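Local coordinates for protein aryl acylamidase (bacterium CSBL00001, PDB 4YJ6) that probably hydrolyses the amide bond of N-acylated aryl amines, as an aryl acylamidase of the amidase signature family, at residues T96-I100 with S133-G137; N46-A52 with L127-N132; G162-A168 with S187-A192; F87-W93 with G108-S114; R41-A47 with A169-I175. The contacts are given in a common frame with arbitrary orientation. Numbering follows the deposited sequence.

Contact 1 of 5, residues T96-I100 with S133-G137; sequences TLGGI and SPVYG
The ring of Tyr136 lies against two aliphatic side chains, with CE1 3.6 Å from Leu97 CD1 and CE2 3.7 Å from Ile100 CD1. Its CA-to-CB bond points away from 96-100, and the m rotamer (chi1 -87°) brings the ring back to that segment. Leu97 and Ile100 are both mt, and Ile100 CG1 also packs 3.8 Å from Val135 CG1. Both segments are irregular loop. Leu97, Gly98 and Gly99 all have positive phi (52/47, 79/41, 91/34), and the turn is tied by Ile100 N to Thr96 O (3.0 Å) and by an ST motif, Gly99 N to Thr96 OG1 (2.9 Å). Gly98 and Val135 come closest, CA to CA 4.2 Å. The one hydrogen bond between the segments runs from Tyr136 N (56/21) to Leu97 O (2.8 Å, 172°). A CB on Gly98 would fall 1.9 Å from Pro134 O, so glycine is required. Tyr136 OH is hydrogen-bonded to Ser333 of helix 315-339. Segment 133-137 follows strand 126-131, and the Ser133 side chain lies about 6 Å from a phosphate bound in the probable active-site pocket. The chemistry is thus mainly apolar: one nearly linear backbone bond fixes the register, and uncharged side chains pack around it.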
# COMPACT_ATOMS: atom_id res chain seq x y z
N THR A 96 7.80 -10.87 -11.10
CA THR A 96 7.05 -10.89 -12.35
C THR A 96 6.42 -9.54 -12.69
O THR A 96 5.68 -9.45 -13.66
CB THR A 96 5.94 -11.96 -12.33
OG1 THR A 96 4.86 -11.59 -11.46
CG2 THR A 96 6.50 -13.32 -11.88
N LEU A 97 6.72 -8.51 -11.89
CA LEU A 97 6.15 -7.16 -12.10
C LEU A 97 4.63 -7.24 -12.19
O LEU A 97 4.00 -6.63 -13.07
CB LEU A 97 6.72 -6.51 -13.37
CG LEU A 97 8.26 -6.53 -13.43
CD1 LEU A 97 8.79 -5.76 -14.68
CD2 LEU A 97 8.85 -5.94 -12.15
N GLY A 98 4.02 -7.97 -11.25
CA GLY A 98 2.57 -8.03 -11.20
C GLY A 98 1.94 -8.96 -12.23
O GLY A 98 0.92 -8.64 -12.85
N GLY A 99 2.55 -10.13 -12.43
CA GLY A 99 1.87 -11.15 -13.20
C GLY A 99 2.15 -11.11 -14.68
O GLY A 99 1.28 -11.43 -15.50
N ILE A 100 3.35 -10.72 -15.06
CA ILE A 100 3.76 -10.82 -16.46
C ILE A 100 4.30 -12.22 -16.70
O ILE A 100 5.37 -12.56 -16.19
CB ILE A 100 4.82 -9.79 -16.81
CG1 ILE A 100 4.25 -8.37 -16.61
CG2 ILE A 100 5.33 -9.99 -18.26
CD1 ILE A 100 5.25 -7.28 -16.95
N SER A 133 0.02 -8.48 -7.47
CA SER A 133 -0.14 -7.09 -7.93
C SER A 133 -0.64 -7.17 -9.38
O SER A 133 -0.36 -8.15 -10.07
CB SER A 133 1.25 -6.36 -7.87
OG SER A 133 1.26 -5.10 -8.59
N PRO A 134 -1.36 -6.13 -9.84
CA PRO A 134 -1.64 -5.98 -11.27
C PRO A 134 -0.36 -5.66 -12.04
O PRO A 134 0.66 -5.22 -11.46
CB PRO A 134 -2.56 -4.75 -11.32
CG PRO A 134 -2.06 -3.90 -10.16
CD PRO A 134 -1.80 -4.95 -9.07
N VAL A 135 -0.39 -5.88 -13.34
CA VAL A 135 0.79 -5.72 -14.18
C VAL A 135 1.35 -4.31 -14.06
O VAL A 135 0.63 -3.34 -14.22
CB VAL A 135 0.47 -6.04 -15.67
CG1 VAL A 135 1.61 -5.60 -16.58
CG2 VAL A 135 0.12 -7.55 -15.84
N TYR A 136 2.64 -4.23 -13.74
CA TYR A 136 3.35 -2.95 -13.61
C TYR A 136 2.68 -2.01 -12.59
O TYR A 136 2.94 -0.80 -12.59
CB TYR A 136 3.50 -2.25 -14.98
CG TYR A 136 4.74 -2.67 -15.76
CD1 TYR A 136 5.99 -2.42 -15.26
CD2 TYR A 136 4.64 -3.31 -17.02
CE1 TYR A 136 7.14 -2.79 -15.96
CE2 TYR A 136 5.78 -3.67 -17.73
CZ TYR A 136 7.02 -3.41 -17.19
OH TYR A 136 8.17 -3.76 -17.86
N GLY A 137 1.89 -2.57 -11.68
CA GLY A 137 1.18 -1.76 -10.69
C GLY A 137 0.14 -0.81 -11.29
O GLY A 137 -0.37 0.05 -10.59

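Contact 2 of 5, residues N46-A52 with L127-N132; sequences NAVVYKA and LLGQTN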
# COMPACT_ATOMS: atom_id res chain seq x y z
N ASN A 46 -6.60 -15.82 -3.33
CA ASN A 46 -5.64 -15.74 -4.43
C ASN A 46 -4.73 -14.53 -4.22
O ASN A 46 -4.48 -13.76 -5.15
CB ASN A 46 -6.35 -15.67 -5.79
CG ASN A 46 -5.42 -15.86 -6.99
OD1 ASN A 46 -4.50 -16.70 -6.99
ND2 ASN A 46 -5.67 -15.08 -8.05
N ALA A 47 -4.21 -14.42 -3.00
CA ALA A 47 -3.33 -13.31 -2.62
C ALA A 47 -1.85 -13.67 -2.78
O ALA A 47 -1.03 -12.81 -3.06
CB ALA A 47 -3.63 -12.88 -1.16
N VAL A 48 -1.51 -14.94 -2.60
CA VAL A 48 -0.10 -15.36 -2.62
C VAL A 48 0.31 -15.79 -4.02
O VAL A 48 -0.39 -16.58 -4.66
CB VAL A 48 0.14 -16.49 -1.58
CG1 VAL A 48 1.58 -17.03 -1.65
CG2 VAL A 48 -0.20 -15.99 -0.19
N VAL A 49 1.43 -15.27 -4.52
CA VAL A 49 1.91 -15.64 -5.83
C VAL A 49 3.25 -16.38 -5.80
O VAL A 49 3.65 -16.97 -6.81
CB VAL A 49 2.02 -14.42 -6.77
CG1 VAL A 49 0.63 -13.80 -6.94
CG2 VAL A 49 3.02 -13.37 -6.23
N TYR A 50 3.94 -16.36 -4.67
CA TYR A 50 5.18 -17.16 -4.50
C TYR A 50 5.25 -17.60 -3.05
O TYR A 50 4.98 -16.79 -2.15
CB TYR A 50 6.43 -16.32 -4.84
CG TYR A 50 7.73 -17.05 -4.55
CD1 TYR A 50 8.07 -18.19 -5.27
CD2 TYR A 50 8.62 -16.58 -3.57
CE1 TYR A 50 9.24 -18.87 -5.01
CE2 TYR A 50 9.82 -17.27 -3.32
CZ TYR A 50 10.11 -18.40 -4.06
OH TYR A 50 11.28 -19.10 -3.83
N LYS A 51 5.62 -18.86 -2.82
CA LYS A 51 5.74 -19.38 -1.47
C LYS A 51 7.20 -19.70 -1.23
O LYS A 51 7.82 -20.41 -2.04
CB LYS A 51 4.87 -20.63 -1.31
CG LYS A 51 3.38 -20.31 -1.45
CD LYS A 51 2.50 -21.56 -1.61
CE LYS A 51 1.02 -21.14 -1.68
NZ LYS A 51 0.09 -22.32 -1.82
N ALA A 52 7.74 -19.16 -0.14
CA ALA A 52 9.15 -19.37 0.23
C ALA A 52 9.19 -20.12 1.56
O ALA A 52 9.90 -19.74 2.51
CB ALA A 52 9.89 -18.03 0.35
N LEU A 127 9.99 -13.87 6.32
CA LEU A 127 9.34 -13.68 5.03
C LEU A 127 8.86 -15.00 4.46
O LEU A 127 9.66 -15.92 4.20
CB LEU A 127 10.31 -13.06 4.02
CG LEU A 127 10.92 -11.72 4.41
CD1 LEU A 127 12.02 -11.31 3.39
CD2 LEU A 127 9.82 -10.73 4.46
N LEU A 128 7.56 -15.10 4.23
CA LEU A 128 6.96 -16.37 3.80
C LEU A 128 6.75 -16.45 2.28
O LEU A 128 6.41 -17.51 1.77
CB LEU A 128 5.61 -16.63 4.52
CG LEU A 128 5.89 -17.58 5.71
CD1 LEU A 128 6.50 -16.78 6.85
CD2 LEU A 128 4.67 -18.30 6.17
N GLY A 129 6.93 -15.34 1.57
CA GLY A 129 6.64 -15.32 0.13
C GLY A 129 6.26 -13.95 -0.40
O GLY A 129 6.59 -12.94 0.23
N GLN A 130 5.56 -13.92 -1.54
CA GLN A 130 5.18 -12.66 -2.21
C GLN A 130 3.70 -12.62 -2.48
O GLN A 130 3.07 -13.67 -2.67
CB GLN A 130 5.88 -12.53 -3.56
CG GLN A 130 7.41 -12.56 -3.47
CD GLN A 130 8.04 -12.54 -4.85
OE1 GLN A 130 7.48 -13.11 -5.80
NE2 GLN A 130 9.22 -11.93 -4.96
N THR A 131 3.16 -11.40 -2.56
CA THR A 131 1.75 -11.17 -2.81
C THR A 131 1.47 -10.58 -4.18
O THR A 131 2.32 -9.92 -4.78
CB THR A 131 1.17 -10.21 -1.73
OG1 THR A 131 1.98 -9.03 -1.69
CG2 THR A 131 1.21 -10.88 -0.34
N ASN A 132 0.24 -10.79 -4.67
CA ASN A 132 -0.16 -10.43 -6.04
C ASN A 132 -0.31 -8.91 -6.25
O ASN A 132 -0.73 -8.20 -5.33
CB ASN A 132 -1.53 -11.07 -6.31
CG ASN A 132 -1.83 -11.24 -7.79
OD1 ASN A 132 -0.95 -11.24 -8.62
ND2 ASN A 132 -3.12 -11.40 -8.11
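An antiparallel strand pair with a classic beta bulge joins 46-52, at the edge of the three-stranded sheet, to 127-132, its central strand. Backbone hydrogen bonds carry the pairing. Val49 N and Tyr50 N both face Gln130 O, at 2.9 Å and, weakly, 3.5 Å, which defines the bulge and shifts the register by one residue between the Val48-Thr131 and Tyr50-Gln130 bridges. Gln130 N returns a bond to Tyr50 O (3.0 Å), while Asn132 N to Ala47 O and Ala52 N to Leu128 O, both 2.9 Å, hold the two ends. CA-H...O contacts fill in between: Thr131 CA and Gly129 CA lie 3.2 Å from Ala47 O and Tyr50 O respectively. Among the side chains, Tyr50 and Gln130 share one face, with Tyr50 CB 3.5 Å from Gln130 OE1, and Val49 CG2 packs 4.0 Å from Gln130 CB. Several polar ends are engaged elsewhere: Gln130 NE2 with Pro94 O, Asn132 ND2 with Gly148 O, Lys51 NZ with Glu39. On its other edge the central strand bonds to strand 80-84. Close pairing leaves no room for a side chain at Gly129 (153/-158), where a CB would sit 2.1 Å from Tyr50 O.

Contact 3 of 5, residues G162-A168 with S187-A192; sequences GSSGGAA and SIRIPA. With PO4 (phosphate ion), chain B.
Ser187 opens the second segment with its CB directed at 162-168 and chi1 at -69° (m). Its OG accepts from Ser163 N (2.8 Å, 175°) and donates to phosphate O3 (2.6 Å), while its carbonyl O receives Ser164 OG (2.7 Å; chi1 m). Ser163, with chi1 p, follows a cis peptide bond from Gly162, and its OG donates to phosphate O4 (2.6 Å) and lies 3.0 Å from Ser187 OG. Lys84 NZ is hydrogen-bonded to both Ser163 OG and Ser164 OG. This geometry is consistent with the Ser-cisSer-Lys triad of amidase signature enzymes, with Ser187 as the probable nucleophile and the phosphate, likely from the crystallisation liquor, marking the active-site pocket. Ile188 points away from the first segment. Ile190 turns back, its CG2 3.1 Å from Gly162 O. Pro191 buries most: CG is 3.5 Å from Ser164 O and CB 3.6 Å from Ala168 CB. At Ala192, N lies 4.1 Å from Ala168 CB. Ser164 (-90/51) centres an inverse gamma turn and occupies the N-cap position of helix 165-172. The contact thus sets the starts of helices 165-172 and 190-195 side by side near the chain's centre, with strand 223-228 packing on Ser164 and Ala167.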
# COMPACT_ATOMS: atom_id res chain seq x y z
N GLY A 162 -5.94 -2.56 -5.22
CA GLY A 162 -4.57 -2.72 -5.70
C GLY A 162 -3.87 -1.36 -5.70
O GLY A 162 -4.47 -0.34 -5.34
N SER A 163 -2.59 -1.33 -6.08
CA SER A 163 -1.90 -2.52 -6.59
C SER A 163 -1.40 -3.51 -5.54
O SER A 163 -0.97 -4.61 -5.91
CB SER A 163 -0.74 -2.07 -7.50
OG SER A 163 0.23 -1.33 -6.76
N SER A 164 -1.42 -3.15 -4.25
CA SER A 164 -0.98 -4.09 -3.21
C SER A 164 -2.15 -4.94 -2.70
O SER A 164 -2.33 -5.07 -1.49
CB SER A 164 -0.42 -3.37 -1.98
OG SER A 164 0.53 -2.38 -2.36
N GLY A 165 -2.90 -5.56 -3.59
CA GLY A 165 -4.11 -6.25 -3.19
C GLY A 165 -3.84 -7.52 -2.40
O GLY A 165 -4.50 -7.79 -1.41
N GLY A 166 -2.85 -8.30 -2.82
CA GLY A 166 -2.51 -9.49 -2.07
C GLY A 166 -2.08 -9.19 -0.63
O GLY A 166 -2.41 -9.92 0.31
N ALA A 167 -1.30 -8.12 -0.47
CA ALA A 167 -0.85 -7.69 0.85
C ALA A 167 -2.06 -7.41 1.76
O ALA A 167 -2.18 -7.93 2.88
CB ALA A 167 0.01 -6.41 0.72
N ALA A 168 -2.97 -6.57 1.27
CA ALA A 168 -4.10 -6.18 2.09
C ALA A 168 -5.02 -7.38 2.38
O ALA A 168 -5.52 -7.50 3.48
CB ALA A 168 -4.91 -5.06 1.41
N SER A 187 -1.06 2.94 -3.70
CA SER A 187 -1.29 1.50 -3.57
C SER A 187 -0.99 0.81 -2.24
O SER A 187 -1.25 -0.37 -2.11
CB SER A 187 -0.61 0.78 -4.72
OG SER A 187 -1.33 1.11 -5.91
N ILE A 188 -0.47 1.53 -1.24
CA ILE A 188 -0.50 1.02 0.13
C ILE A 188 -1.90 1.25 0.71
O ILE A 188 -2.39 0.48 1.55
CB ILE A 188 0.52 1.80 0.99
CG1 ILE A 188 1.94 1.33 0.63
CG2 ILE A 188 0.28 1.61 2.50
CD1 ILE A 188 2.99 2.37 1.04
N ARG A 189 -2.53 2.33 0.25
CA ARG A 189 -3.72 2.88 0.88
C ARG A 189 -5.01 2.40 0.21
O ARG A 189 -6.03 2.21 0.89
CB ARG A 189 -3.64 4.43 0.82
CG ARG A 189 -2.44 4.96 1.64
CD ARG A 189 -2.10 6.42 1.32
NE ARG A 189 -1.41 6.51 0.03
CZ ARG A 189 -1.41 7.63 -0.72
NH1 ARG A 189 -2.12 8.71 -0.35
NH2 ARG A 189 -0.73 7.66 -1.84
N ILE A 190 -4.98 2.28 -1.11
CA ILE A 190 -6.16 1.88 -1.90
C ILE A 190 -6.73 0.53 -1.43
O ILE A 190 -7.89 0.44 -1.03
CB ILE A 190 -5.81 1.81 -3.39
CG1 ILE A 190 -5.48 3.21 -3.93
CG2 ILE A 190 -6.96 1.21 -4.20
CD1 ILE A 190 -4.62 3.14 -5.20
N PRO A 191 -5.89 -0.52 -1.39
CA PRO A 191 -6.46 -1.80 -0.98
C PRO A 191 -6.74 -1.85 0.51
O PRO A 191 -7.62 -2.62 0.92
CB PRO A 191 -5.39 -2.83 -1.40
CG PRO A 191 -4.10 -2.03 -1.35
CD PRO A 191 -4.50 -0.66 -1.86
N ALA A 192 -6.00 -1.07 1.32
CA ALA A 192 -6.34 -0.99 2.74
C ALA A 192 -7.79 -0.48 2.90
O ALA A 192 -8.58 -1.05 3.67
CB ALA A 192 -5.37 -0.05 3.46
P PO4 B . 1.01 2.10 -7.93
O1 PO4 B . -0.17 2.05 -8.92
O2 PO4 B . 2.05 2.94 -8.63
O3 PO4 B . 0.53 2.75 -6.68
O4 PO4 B . 1.59 0.73 -7.67

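Contact 4 of 5, residues F87-W93 with G108-S114; sequences FAAKPGW and GAAGVWS
Phe87, left-handed at 52/34, starts the first segment with its ring leading away from 108-114, and its O lies 4.2 Å from Ser114 CB. Ala88 turns its CB away. Ala89, extended, faces Trp113 at 4.6 Å between CA atoms: its N donates to Ser114 OG (3.3 Å; chi1 p), its O accepts from Ser114 N (2.8 Å), and its CB packs 4.0 Å from Val112 CG1. Lys90 brings CE to 3.6 Å from Trp113 CZ3, and its NZ forms a salt bridge with Glu55. Pro91 lays CD over the five-membered ring of Trp113, 3.6 Å from the centroid and 20° off the normal, a CH-pi contact; the Trp113 rotamer is m with chi2 78°. A type II turn, Lys90 to Trp93, puts Gly92 at 83/-5, where its N bonds Gly108 O (2.9 Å). Trp93 O accepts from Gly108 N (2.8 Å), while its indole NE1 reaches Glu55. In 108-114 a second type II turn spans Ala109 to Val112. Both segments belong to the loop between strand 80-84 and helix 115-122. The chemistry is that of a loop folded on itself: backbone bonds, joined by the Ser114 hydroxyl at one end, close the two ends, and Pro91 against the Trp113 face fills the middle.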
# COMPACT_ATOMS: atom_id res chain seq x y z
N PHE A 87 8.19 -5.07 -8.88
CA PHE A 87 9.61 -4.71 -8.78
C PHE A 87 10.24 -5.32 -7.53
O PHE A 87 11.14 -4.74 -6.92
CB PHE A 87 9.79 -3.20 -8.86
CG PHE A 87 9.36 -2.63 -10.18
CD1 PHE A 87 10.21 -2.73 -11.30
CD2 PHE A 87 8.10 -2.07 -10.34
CE1 PHE A 87 9.83 -2.24 -12.53
CE2 PHE A 87 7.71 -1.56 -11.59
CZ PHE A 87 8.56 -1.64 -12.67
N ALA A 88 9.78 -6.51 -7.18
CA ALA A 88 10.37 -7.26 -6.06
C ALA A 88 11.86 -7.44 -6.34
O ALA A 88 12.23 -7.80 -7.44
CB ALA A 88 9.70 -8.62 -5.93
N ALA A 89 12.70 -7.20 -5.34
CA ALA A 89 14.09 -7.66 -5.43
C ALA A 89 14.45 -8.36 -4.13
O ALA A 89 14.50 -7.75 -3.06
CB ALA A 89 15.05 -6.49 -5.69
N LYS A 90 14.68 -9.67 -4.23
CA LYS A 90 15.18 -10.42 -3.08
C LYS A 90 15.97 -11.57 -3.67
O LYS A 90 15.45 -12.32 -4.49
CB LYS A 90 14.05 -10.94 -2.19
CG LYS A 90 14.63 -11.71 -0.98
CD LYS A 90 13.61 -12.04 0.04
CE LYS A 90 14.27 -12.45 1.39
NZ LYS A 90 15.27 -13.57 1.34
N PRO A 91 17.24 -11.69 -3.30
CA PRO A 91 18.08 -12.64 -4.04
C PRO A 91 17.50 -14.05 -4.12
O PRO A 91 17.07 -14.61 -3.10
CB PRO A 91 19.40 -12.58 -3.28
CG PRO A 91 19.47 -11.14 -2.82
CD PRO A 91 18.02 -10.83 -2.39
N GLY A 92 17.43 -14.61 -5.33
CA GLY A 92 16.88 -15.93 -5.53
C GLY A 92 15.36 -16.03 -5.65
O GLY A 92 14.84 -17.10 -5.95
N TRP A 93 14.65 -14.92 -5.46
CA TRP A 93 13.20 -14.94 -5.52
C TRP A 93 12.70 -14.45 -6.88
O TRP A 93 13.42 -13.74 -7.59
CB TRP A 93 12.61 -14.03 -4.43
CG TRP A 93 12.68 -14.60 -3.03
CD1 TRP A 93 13.65 -15.43 -2.51
CD2 TRP A 93 11.74 -14.38 -2.00
NE1 TRP A 93 13.35 -15.73 -1.18
CE2 TRP A 93 12.18 -15.10 -0.85
CE3 TRP A 93 10.56 -13.63 -1.92
CZ2 TRP A 93 11.48 -15.08 0.35
CZ3 TRP A 93 9.84 -13.63 -0.71
CH2 TRP A 93 10.32 -14.34 0.41
N GLY A 108 15.88 -12.95 -8.72
CA GLY A 108 16.66 -11.82 -8.28
C GLY A 108 18.14 -12.14 -8.18
O GLY A 108 18.54 -13.19 -7.65
N ALA A 109 18.96 -11.21 -8.68
CA ALA A 109 20.41 -11.36 -8.64
C ALA A 109 20.94 -11.21 -7.22
O ALA A 109 20.30 -10.64 -6.34
CB ALA A 109 21.08 -10.33 -9.54
N ALA A 110 22.14 -11.72 -6.97
CA ALA A 110 22.73 -11.61 -5.66
C ALA A 110 22.90 -10.15 -5.23
O ALA A 110 23.23 -9.29 -6.03
CB ALA A 110 24.11 -12.31 -5.68
N GLY A 111 22.66 -9.89 -3.95
CA GLY A 111 22.99 -8.61 -3.35
C GLY A 111 22.07 -7.44 -3.67
O GLY A 111 22.31 -6.33 -3.20
N VAL A 112 21.03 -7.68 -4.49
CA VAL A 112 20.04 -6.65 -4.86
C VAL A 112 18.72 -6.84 -4.06
O VAL A 112 18.10 -7.90 -4.11
CB VAL A 112 19.74 -6.72 -6.38
CG1 VAL A 112 18.76 -5.62 -6.83
CG2 VAL A 112 21.07 -6.62 -7.20
N TRP A 113 18.31 -5.79 -3.34
CA TRP A 113 17.15 -5.90 -2.43
C TRP A 113 16.21 -4.73 -2.58
O TRP A 113 16.66 -3.60 -2.73
CB TRP A 113 17.59 -5.90 -0.98
CG TRP A 113 18.34 -7.12 -0.54
CD1 TRP A 113 19.66 -7.41 -0.78
CD2 TRP A 113 17.82 -8.20 0.25
NE1 TRP A 113 19.99 -8.62 -0.19
CE2 TRP A 113 18.89 -9.11 0.46
CE3 TRP A 113 16.58 -8.46 0.83
CZ2 TRP A 113 18.73 -10.27 1.21
CZ3 TRP A 113 16.43 -9.61 1.58
CH2 TRP A 113 17.50 -10.52 1.75
N SER A 114 14.91 -5.00 -2.49
CA SER A 114 13.96 -3.90 -2.27
C SER A 114 13.80 -3.72 -0.76
O SER A 114 14.20 -4.58 0.02
CB SER A 114 12.66 -4.15 -3.00
OG SER A 114 12.13 -5.40 -2.69

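Contact 5 of 5, residues R41-A47 with A169-I175; sequences RDPGLNA and ALVADGI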
# COMPACT_ATOMS: atom_id res chain seq x y z
N ARG A 41 -6.70 -20.88 3.61
CA ARG A 41 -7.54 -19.68 3.43
C ARG A 41 -7.24 -18.93 2.13
O ARG A 41 -8.12 -18.28 1.57
CB ARG A 41 -7.35 -18.74 4.63
CG ARG A 41 -7.88 -19.29 5.95
CD ARG A 41 -7.80 -18.28 7.07
NE ARG A 41 -8.83 -17.24 6.91
CZ ARG A 41 -10.07 -17.34 7.37
NH1 ARG A 41 -10.45 -18.43 8.05
NH2 ARG A 41 -10.92 -16.35 7.18
N ASP A 42 -6.03 -19.06 1.61
CA ASP A 42 -5.65 -18.31 0.42
C ASP A 42 -6.24 -18.85 -0.87
O ASP A 42 -6.35 -18.12 -1.82
CB ASP A 42 -4.12 -18.16 0.29
CG ASP A 42 -3.73 -17.17 -0.82
OD1 ASP A 42 -4.16 -16.02 -0.73
OD2 ASP A 42 -3.05 -17.56 -1.77
N PRO A 43 -6.63 -20.14 -0.93
CA PRO A 43 -7.24 -20.57 -2.20
C PRO A 43 -8.36 -19.67 -2.70
O PRO A 43 -8.39 -19.40 -3.89
CB PRO A 43 -7.77 -21.98 -1.87
CG PRO A 43 -6.74 -22.51 -0.90
CD PRO A 43 -6.39 -21.28 -0.02
N GLY A 44 -9.24 -19.20 -1.82
CA GLY A 44 -10.30 -18.30 -2.26
C GLY A 44 -9.80 -16.88 -2.55
O GLY A 44 -10.24 -16.24 -3.51
N LEU A 45 -8.90 -16.40 -1.71
CA LEU A 45 -8.39 -15.03 -1.85
C LEU A 45 -7.45 -14.84 -3.03
O LEU A 45 -7.45 -13.78 -3.63
CB LEU A 45 -7.63 -14.60 -0.59
CG LEU A 45 -8.36 -14.67 0.74
CD1 LEU A 45 -7.33 -14.26 1.79
CD2 LEU A 45 -9.65 -13.81 0.76
N ASN A 46 -6.60 -15.82 -3.33
CA ASN A 46 -5.64 -15.74 -4.43
C ASN A 46 -4.73 -14.53 -4.22
O ASN A 46 -4.48 -13.76 -5.15
CB ASN A 46 -6.35 -15.67 -5.79
CG ASN A 46 -5.42 -15.86 -6.99
OD1 ASN A 46 -4.50 -16.70 -6.99
ND2 ASN A 46 -5.67 -15.08 -8.05
N ALA A 47 -4.21 -14.42 -3.00
CA ALA A 47 -3.33 -13.31 -2.62
C ALA A 47 -1.85 -13.67 -2.78
O ALA A 47 -1.03 -12.81 -3.06
CB ALA A 47 -3.63 -12.88 -1.16
N ALA A 169 -5.25 -8.24 1.39
CA ALA A 169 -6.16 -9.37 1.56
C ALA A 169 -5.65 -10.32 2.65
O ALA A 169 -6.40 -10.76 3.52
CB ALA A 169 -6.35 -10.12 0.21
N LEU A 170 -4.35 -10.61 2.65
CA LEU A 170 -3.82 -11.47 3.71
C LEU A 170 -3.99 -10.85 5.09
O LEU A 170 -4.36 -11.55 6.04
CB LEU A 170 -2.33 -11.79 3.48
CG LEU A 170 -2.06 -12.66 2.26
CD1 LEU A 170 -0.52 -12.92 2.15
CD2 LEU A 170 -2.80 -13.99 2.36
N VAL A 171 -3.74 -9.54 5.22
CA VAL A 171 -3.87 -8.88 6.50
C VAL A 171 -5.35 -8.81 6.92
O VAL A 171 -5.65 -9.04 8.09
CB VAL A 171 -3.24 -7.46 6.45
CG1 VAL A 171 -3.51 -6.66 7.75
CG2 VAL A 171 -1.71 -7.64 6.19
N ALA A 172 -6.23 -8.51 5.98
CA ALA A 172 -7.65 -8.38 6.29
C ALA A 172 -8.27 -9.72 6.67
O ALA A 172 -9.28 -9.75 7.41
CB ALA A 172 -8.42 -7.75 5.12
N ASP A 173 -7.66 -10.80 6.21
CA ASP A 173 -8.18 -12.15 6.48
C ASP A 173 -7.49 -12.76 7.70
O ASP A 173 -7.73 -13.92 8.04
CB ASP A 173 -8.00 -13.05 5.25
CG ASP A 173 -8.98 -14.24 5.24
OD1 ASP A 173 -10.15 -14.04 5.58
OD2 ASP A 173 -8.56 -15.37 4.89
N GLY A 174 -6.62 -11.98 8.37
CA GLY A 174 -6.04 -12.42 9.62
C GLY A 174 -4.79 -13.31 9.48
O GLY A 174 -4.28 -13.80 10.48
N ILE A 175 -4.30 -13.47 8.25
CA ILE A 175 -3.32 -14.52 7.95
C ILE A 175 -1.91 -14.11 8.38
O ILE A 175 -1.16 -14.94 8.87
CB ILE A 175 -3.36 -14.89 6.47
CG1 ILE A 175 -4.71 -15.57 6.17
CG2 ILE A 175 -2.21 -15.90 6.08
CD1 ILE A 175 -5.03 -15.69 4.70
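A two-pronged salt bridge dominates: Arg41 NE donates to Asp173 OD2 (2.8 Å) and Arg41 NH2 to Asp173 OD1 (2.9 Å, 173°), so the carboxylate meets the guanidinium edge-on, near its plane. Asp173 has a second cationic partner, Arg493, whose NH2 also bonds Arg41 O, and the C-terminal end of the chain is thereby drawn onto the pair. Within 41-47, Asp42 OD1 accepts from Ala47 N (2.8 Å) and its OD2 from Val48 N, bridging the end of helix 27-45 to the strand that follows. In 169-175, the helix finishes in a Schellman motif: Gly174, with positive phi, donates to Val171 O (3.1 Å), and Ile175 N to Leu170 O (2.9 Å). Around these polar groups the packing is aliphatic. Leu45, in the mt rotamer, sets CD1 4.0 Å from Ile175 CD1 and 3.5 Å from Asp173 OD2, and Arg41 CB covers Ile175 CD1 at 3.8 Å. Nearer the other end, Ala47 CB meets Leu170 CG at 3.8 Å and Ala169 CB at 4.1 Å; the two alanines are small, consistent with the CA-to-CA approach of 6.4 Å between them. The C-terminal ends of helices 27-45 and 165-172 are thus joined by a buried ion pair in which Asp173 serves two arginines, Arg41 and Arg493, with aliphatic packing beside it.

In the fold
All five contacts fall within the amidase family region. Contacts 2 and 5 are neighbours, centres 10 Å apart: they share Asn46 and Ala47, where helix 27-45 gives way to strand 48-51. Helix 165-172 serves contacts 3 and 5, and its start is tied to contact 2 through Asn132 O and Gly166 N. Contact 1 continues straight on from strand 126-131 of contact 2 and touches contact 3 through Pro134 and Ser163. Contact 4, in the same 85-114 loop as 96-100, lies farthest from contact 5, centres about 24 Å apart. Along the chain, contacts 1, 2 and 4 fall between the segments of contact 5, whereas contacts 3 and 5 alternate; helix 165-172 thus joins the three-stranded sheet to the probable catalytic serines.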